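Local coordinates for separin (Saccharomyces cerevisiae, PDB 5U1T), which is a caspase-like cysteine protease that cleaves the MCD1/SCC1 subunit of cohesin at the onset of anaphase, allowing chromosomes to segregate, at residues Phe951-Phe956 and Ile1052-Ile1056; Leu1380-Arg1384 and Val1564-Val1568; Leu1292-Leu1296 and Met1307-Ile1311. All coordinates share one frame; numbering follows the deposited sequence.

Contact 1. Residues Phe951-Phe956 and Ile1052-Ile1056; sequences FFKGMF and ILSNI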
# COMPACT_ATOMS: atom_id res chain seq x y z
N PHE A 951 9.48 -56.24 15.75
CA PHE A 951 10.92 -56.04 15.62
C PHE A 951 11.26 -54.54 15.54
O PHE A 951 11.96 -54.02 16.41
CB PHE A 951 11.45 -56.82 14.41
CG PHE A 951 12.91 -56.58 14.11
CD1 PHE A 951 13.89 -57.25 14.80
CD2 PHE A 951 13.29 -55.70 13.11
CE1 PHE A 951 15.22 -57.04 14.51
CE2 PHE A 951 14.61 -55.49 12.82
CZ PHE A 951 15.58 -56.16 13.52
N PHE A 952 10.75 -53.82 14.55
CA PHE A 952 11.09 -52.40 14.44
C PHE A 952 10.48 -51.55 15.57
O PHE A 952 11.11 -50.60 16.05
CB PHE A 952 10.67 -51.85 13.09
CG PHE A 952 11.41 -52.47 11.95
CD1 PHE A 952 12.64 -51.99 11.57
CD2 PHE A 952 10.86 -53.55 11.26
CE1 PHE A 952 13.33 -52.56 10.52
CE2 PHE A 952 11.54 -54.13 10.21
CZ PHE A 952 12.77 -53.64 9.84
N LYS A 953 9.29 -51.92 16.02
CA LYS A 953 8.70 -51.24 17.16
C LYS A 953 9.58 -51.28 18.40
O LYS A 953 9.70 -50.28 19.11
CB LYS A 953 7.35 -51.84 17.49
CG LYS A 953 6.51 -50.91 18.34
CD LYS A 953 6.12 -51.56 19.66
CE LYS A 953 5.06 -50.70 20.34
NZ LYS A 953 4.21 -50.05 19.28
N GLY A 954 10.18 -52.44 18.65
CA GLY A 954 11.08 -52.61 19.77
C GLY A 954 12.37 -51.86 19.57
O GLY A 954 12.92 -51.28 20.50
N MET A 955 12.82 -51.81 18.35
CA MET A 955 14.02 -51.11 18.04
C MET A 955 13.88 -49.64 18.29
O MET A 955 14.81 -49.01 18.69
CB MET A 955 14.33 -51.34 16.59
CG MET A 955 15.65 -50.80 16.16
SD MET A 955 15.80 -51.19 14.45
CE MET A 955 17.42 -50.58 14.16
N PHE A 956 12.71 -49.08 18.04
CA PHE A 956 12.51 -47.63 18.25
C PHE A 956 12.40 -47.29 19.73
O PHE A 956 12.48 -46.12 20.11
CB PHE A 956 11.26 -47.10 17.52
CG PHE A 956 11.29 -47.33 16.04
CD1 PHE A 956 12.49 -47.44 15.35
CD2 PHE A 956 10.12 -47.45 15.33
CE1 PHE A 956 12.52 -47.67 13.98
CE2 PHE A 956 10.14 -47.69 13.95
CZ PHE A 956 11.34 -47.80 13.27
N ILE A 1052 18.97 -46.07 12.16
CA ILE A 1052 18.20 -47.28 11.88
C ILE A 1052 18.87 -48.13 10.83
O ILE A 1052 19.03 -49.33 11.01
CB ILE A 1052 16.79 -47.00 11.39
CG1 ILE A 1052 16.08 -45.96 12.26
CG2 ILE A 1052 16.01 -48.30 11.33
CD1 ILE A 1052 15.89 -46.40 13.66
N LEU A 1053 19.28 -47.51 9.74
CA LEU A 1053 19.91 -48.24 8.65
C LEU A 1053 21.14 -49.05 9.08
O LEU A 1053 21.29 -50.20 8.69
CB LEU A 1053 20.30 -47.29 7.53
CG LEU A 1053 19.40 -47.43 6.31
CD1 LEU A 1053 19.61 -46.27 5.37
CD2 LEU A 1053 19.70 -48.73 5.62
N SER A 1054 22.00 -48.43 9.88
CA SER A 1054 23.28 -49.02 10.24
C SER A 1054 23.15 -50.14 11.26
O SER A 1054 24.00 -51.01 11.34
CB SER A 1054 24.19 -47.96 10.80
OG SER A 1054 23.47 -47.29 11.80
N ASN A 1055 22.08 -50.10 12.04
CA ASN A 1055 21.79 -51.17 12.98
C ASN A 1055 21.11 -52.37 12.32
O ASN A 1055 20.92 -53.40 12.97
CB ASN A 1055 20.92 -50.64 14.11
CG ASN A 1055 21.73 -49.92 15.16
OD1 ASN A 1055 22.21 -50.53 16.11
ND2 ASN A 1055 21.90 -48.62 14.99
N ILE A 1056 20.81 -52.25 11.03
CA ILE A 1056 19.92 -53.16 10.29
C ILE A 1056 20.64 -53.81 9.10
O ILE A 1056 20.29 -54.91 8.67
CB ILE A 1056 18.65 -52.37 9.85
CG1 ILE A 1056 17.61 -52.39 10.97
CG2 ILE A 1056 18.08 -52.77 8.49
CD1 ILE A 1056 17.43 -53.70 11.59
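With CG anti to the backbone N (chi1 -173°) and the rest of the chain fully extended, M955 thrusts its methyl across to I1052, N1055 and I1056 at the end of the facing helix. CE lies 3.5 Å from CB of N1055 and also touches CG2 of I1052. The same methyl is 3.7 Å from CG1 of I1056, and so meets three residues of segment 1052-1056 at once. Phenylalanines flank this thioether. F951, with CG also anti to its N (chi1 175°), swings its ring out until the edge, at CE2, meets CD1 of I1056 at 3.6 Å; the two side chains arrive from opposite directions. F956 works at the other end, where its ring edge receives CD1 of I1052, 3.6 Å from CE1, with the two side chains at about a right angle. The amide of N1055 takes no part in this packing: its ND2 is hydrogen-bonded to the backbone oxygens of T1051 and G961, and only CB faces the methionine. Helix 1012-1028 and L960 of strand 960-962 add further apolar side chains. No hydrogen bond joins the two segments, so this joint between a short helix and a long one depends on shape and the exclusion of water.

Contact 2. Residues Leu1380-Arg1384 and Val1564-Val1568; sequences LSITR and VSYAV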
# COMPACT_ATOMS: atom_id res chain seq x y z
N LEU A 1380 33.94 -33.52 36.80
CA LEU A 1380 34.71 -33.40 35.56
C LEU A 1380 35.07 -31.95 35.22
O LEU A 1380 34.32 -31.03 35.52
CB LEU A 1380 33.94 -34.02 34.37
CG LEU A 1380 33.60 -35.52 34.31
CD1 LEU A 1380 33.50 -35.97 32.86
CD2 LEU A 1380 34.59 -36.37 35.04
N SER A 1381 36.21 -31.74 34.58
CA SER A 1381 36.52 -30.43 34.04
C SER A 1381 35.71 -30.19 32.78
O SER A 1381 35.96 -30.81 31.75
CB SER A 1381 38.00 -30.30 33.71
OG SER A 1381 38.21 -29.17 32.87
N ILE A 1382 34.75 -29.27 32.86
CA ILE A 1382 33.84 -29.05 31.74
C ILE A 1382 33.59 -27.58 31.43
O ILE A 1382 33.35 -26.77 32.33
CB ILE A 1382 32.47 -29.72 32.02
CG1 ILE A 1382 32.62 -31.23 32.19
CG2 ILE A 1382 31.46 -29.40 30.93
CD1 ILE A 1382 31.34 -31.91 32.61
N THR A 1383 33.65 -27.23 30.15
CA THR A 1383 33.03 -26.00 29.66
C THR A 1383 31.97 -26.36 28.62
O THR A 1383 32.08 -27.38 27.95
CB THR A 1383 34.04 -25.01 29.05
OG1 THR A 1383 34.88 -25.69 28.11
CG2 THR A 1383 34.90 -24.40 30.13
N ARG A 1384 30.95 -25.51 28.51
CA ARG A 1384 29.96 -25.61 27.45
C ARG A 1384 30.35 -24.84 26.20
O ARG A 1384 31.08 -23.85 26.26
CB ARG A 1384 28.62 -25.10 27.93
CG ARG A 1384 28.06 -25.85 29.08
CD ARG A 1384 26.61 -25.57 29.17
NE ARG A 1384 26.01 -26.15 30.36
CZ ARG A 1384 24.73 -26.07 30.63
NH1 ARG A 1384 23.91 -25.44 29.80
NH2 ARG A 1384 24.24 -26.61 31.74
N VAL A 1564 39.51 -22.68 35.60
CA VAL A 1564 38.17 -22.17 35.89
C VAL A 1564 37.19 -23.34 36.00
O VAL A 1564 36.20 -23.28 36.72
CB VAL A 1564 37.68 -21.15 34.81
CG1 VAL A 1564 37.17 -21.85 33.55
CG2 VAL A 1564 36.60 -20.24 35.37
N SER A 1565 37.49 -24.43 35.29
CA SER A 1565 36.62 -25.59 35.28
C SER A 1565 36.66 -26.36 36.60
O SER A 1565 35.65 -26.44 37.30
CB SER A 1565 37.01 -26.52 34.14
OG SER A 1565 36.65 -25.94 32.90
N TYR A 1566 37.82 -26.92 36.92
CA TYR A 1566 37.98 -27.62 38.19
C TYR A 1566 37.62 -26.70 39.35
O TYR A 1566 36.99 -27.14 40.32
CB TYR A 1566 39.42 -28.15 38.36
CG TYR A 1566 39.82 -29.31 37.45
CD1 TYR A 1566 39.24 -30.57 37.57
CD2 TYR A 1566 40.80 -29.15 36.48
CE1 TYR A 1566 39.61 -31.64 36.73
CE2 TYR A 1566 41.18 -30.19 35.64
CZ TYR A 1566 40.58 -31.43 35.77
OH TYR A 1566 40.98 -32.45 34.93
N ALA A 1567 37.99 -25.42 39.25
CA ALA A 1567 37.74 -24.46 40.32
C ALA A 1567 36.26 -24.30 40.59
O ALA A 1567 35.85 -24.14 41.73
CB ALA A 1567 38.36 -23.12 40.00
N VAL A 1568 35.45 -24.35 39.54
CA VAL A 1568 34.02 -24.22 39.71
C VAL A 1568 33.42 -25.46 40.36
O VAL A 1568 32.68 -25.36 41.34
CB VAL A 1568 33.32 -23.92 38.37
CG1 VAL A 1568 31.83 -24.19 38.47
CG2 VAL A 1568 33.58 -22.48 37.95
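Strand 1382-1385, which runs parallel to strand 1353-1362 in the mixed sheet that also includes strand 1132-1139, is met here by the first turn of helix 1564-1571, and two serines mark the closest approach: the CA atoms of S1381 and S1565 are 5.0 Å apart. S1381 presents two different surfaces to the helix. Its CB sits over one face of the Y1566 ring, 3.6 Å from the centroid and 17° off the ring normal, a CH-pi contact in which CZ is the nearest ring atom. Its OG, placed anti to the backbone N (chi1 165°), turns instead to the methylene of S1565, with 3.2 Å from OG to CB. That hydroxyl has its polar partner in ND1 of H1357, on strand 1353-1362. S1565 reaches past it along the strand: its OG donates a weak hydrogen bond to the backbone O of I1382, at 3.5 Å, and also lies 3.6 Å from CG2 of T1383. The threonine hydroxyl is engaged with NE2 of the same H1357 and with the backbone O of G1589, so both nitrogens of one imidazole are held, by the hydroxyls of S1381, just before the strand, and T1383, within it. Farther along, R1384 bonds through its backbone to I1587 and G1589, which places the contact beside strand 1585-1589. Y1566 is exposed, its ring covering S1381, while both serines are buried. Between the two segments the polar contribution is a single weak bond; the stronger hydroxyl pairings run to H1357 and G1589. The serines' small size probably allows the helix and the chain entering the strand to approach so closely, and the imidazole, gripped at both nitrogens, is likely to be restrained from flipping.

Contact 3. Residues Leu1292-Leu1296 and Met1307-Ile1311; sequences LFLKL and MEDLI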
# COMPACT_ATOMS: atom_id res chain seq x y z
N LEU A 1292 32.94 -49.78 27.06
CA LEU A 1292 31.99 -49.31 28.05
C LEU A 1292 31.98 -50.24 29.26
O LEU A 1292 31.74 -49.79 30.37
CB LEU A 1292 30.58 -49.21 27.46
CG LEU A 1292 30.31 -48.03 26.52
CD1 LEU A 1292 28.87 -48.09 26.03
CD2 LEU A 1292 30.60 -46.73 27.24
N PHE A 1293 32.24 -51.52 29.04
CA PHE A 1293 32.25 -52.51 30.12
C PHE A 1293 33.42 -52.24 31.06
O PHE A 1293 33.24 -52.18 32.27
CB PHE A 1293 32.32 -53.94 29.56
CG PHE A 1293 31.01 -54.43 29.00
CD1 PHE A 1293 30.65 -54.14 27.69
CD2 PHE A 1293 30.12 -55.13 29.81
CE1 PHE A 1293 29.44 -54.55 27.19
CE2 PHE A 1293 28.92 -55.55 29.31
CZ PHE A 1293 28.57 -55.26 28.00
N LEU A 1294 34.60 -52.05 30.48
CA LEU A 1294 35.80 -51.67 31.21
C LEU A 1294 35.64 -50.37 31.98
O LEU A 1294 36.39 -50.09 32.90
CB LEU A 1294 36.98 -51.55 30.27
CG LEU A 1294 37.47 -52.84 29.65
CD1 LEU A 1294 38.87 -52.69 29.07
CD2 LEU A 1294 37.42 -53.94 30.70
N LYS A 1295 34.67 -49.55 31.60
CA LYS A 1295 34.57 -48.28 32.28
C LYS A 1295 33.63 -48.38 33.49
O LYS A 1295 33.59 -47.48 34.31
CB LYS A 1295 34.15 -47.18 31.29
CG LYS A 1295 35.33 -46.72 30.41
CD LYS A 1295 34.93 -45.84 29.23
CE LYS A 1295 36.18 -45.38 28.47
NZ LYS A 1295 35.92 -44.63 27.20
N LEU A 1296 32.93 -49.49 33.64
CA LEU A 1296 32.12 -49.68 34.84
C LEU A 1296 33.00 -49.84 36.12
O LEU A 1296 34.14 -50.31 36.06
CB LEU A 1296 31.21 -50.90 34.69
CG LEU A 1296 30.27 -50.97 33.49
CD1 LEU A 1296 29.88 -52.40 33.18
CD2 LEU A 1296 29.04 -50.12 33.77
N MET A 1307 25.53 -52.74 34.36
CA MET A 1307 26.05 -53.82 33.53
C MET A 1307 24.93 -54.51 32.76
O MET A 1307 25.05 -54.72 31.56
CB MET A 1307 26.82 -54.86 34.36
CG MET A 1307 27.76 -55.67 33.49
SD MET A 1307 28.71 -56.94 34.34
CE MET A 1307 27.38 -58.07 34.77
N GLU A 1308 23.86 -54.87 33.45
CA GLU A 1308 22.67 -55.42 32.83
C GLU A 1308 22.22 -54.57 31.63
O GLU A 1308 21.95 -55.10 30.55
CB GLU A 1308 21.54 -55.52 33.86
CG GLU A 1308 20.39 -56.40 33.43
CD GLU A 1308 19.27 -56.45 34.46
OE1 GLU A 1308 18.85 -55.38 34.94
OE2 GLU A 1308 18.81 -57.57 34.80
N ASP A 1309 22.15 -53.26 31.82
CA ASP A 1309 21.80 -52.35 30.75
C ASP A 1309 22.79 -52.39 29.60
O ASP A 1309 22.40 -52.29 28.45
CB ASP A 1309 21.67 -50.93 31.27
CG ASP A 1309 20.54 -50.77 32.25
OD1 ASP A 1309 19.67 -51.68 32.29
OD2 ASP A 1309 20.51 -49.76 32.98
N LEU A 1310 24.09 -52.50 29.91
CA LEU A 1310 25.08 -52.71 28.85
C LEU A 1310 24.84 -53.99 28.09
O LEU A 1310 25.04 -54.03 26.88
CB LEU A 1310 26.49 -52.74 29.41
CG LEU A 1310 27.22 -51.42 29.43
CD1 LEU A 1310 28.70 -51.68 29.47
CD2 LEU A 1310 26.86 -50.60 28.22
N ILE A 1311 24.42 -55.04 28.79
CA ILE A 1311 24.15 -56.33 28.16
C ILE A 1311 23.03 -56.14 27.15
O ILE A 1311 23.16 -56.49 25.97
CB ILE A 1311 23.75 -57.44 29.18
CG1 ILE A 1311 24.67 -57.45 30.40
CG2 ILE A 1311 23.72 -58.79 28.54
CD1 ILE A 1311 25.89 -58.19 30.24
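The ring of F1293 and the side chain of L1310 slide past each other in opposite directions, which sets CD1 of the leucine over the centre of one aromatic face. With CG anti to the carbonyl carbon (chi1 -76°), the F1293 ring reaches across to the other helix. CD1 of L1310 stands 3.5 Å from the F1293 centroid and only 7° off the normal, a well-centred CH-pi contact, while L1310 CB comes 3.6 Å from CZ at the far end of the ring. The edge of the same ring meets I1311, whose CD1 is 4.1 Å from CE2. L1292 crosses the leucine at about a right angle, CB to L1310 CD1 at 3.7 Å, whereas L1296 meets it tip to tip, CD1 to CD1 at 4.0 Å. L1296 also passes M1307 at about a right angle. Were F1293 an alanine, L1310 CD1 would lose the aromatic face it rests on and I1311 its ring-edge partner, which is likely to open a gap between the segments. F1258 of helix 1252-1269 packs on F1293, and I1343 of helix 1332-1347 on L1296. With no polar bond across, the two segments are held by apolar packing alone, which probably sets how the helices face each other.

All three contacts are largely buried and lie on the same side of the chain's centre, away from the cysteine that is probably catalytic; they use different helices and strands and do not touch one another. Contacts 1 and 3, with centres about 21 Å apart, each pack helical segments by apolar side chains, without a hydrogen bond across, yet they differ in kind: contact 1 spans 95 intervening residues and turns on a thioether with ring edges, whereas contact 3 closes a short connection and turns on a ring face. Contact 2, its centre about 26 Å from that of contact 3, sets a helix against a strand. There small hydroxyl side chains replace large hydrophobic ones, and an exposed tyrosine takes it nearest the surface.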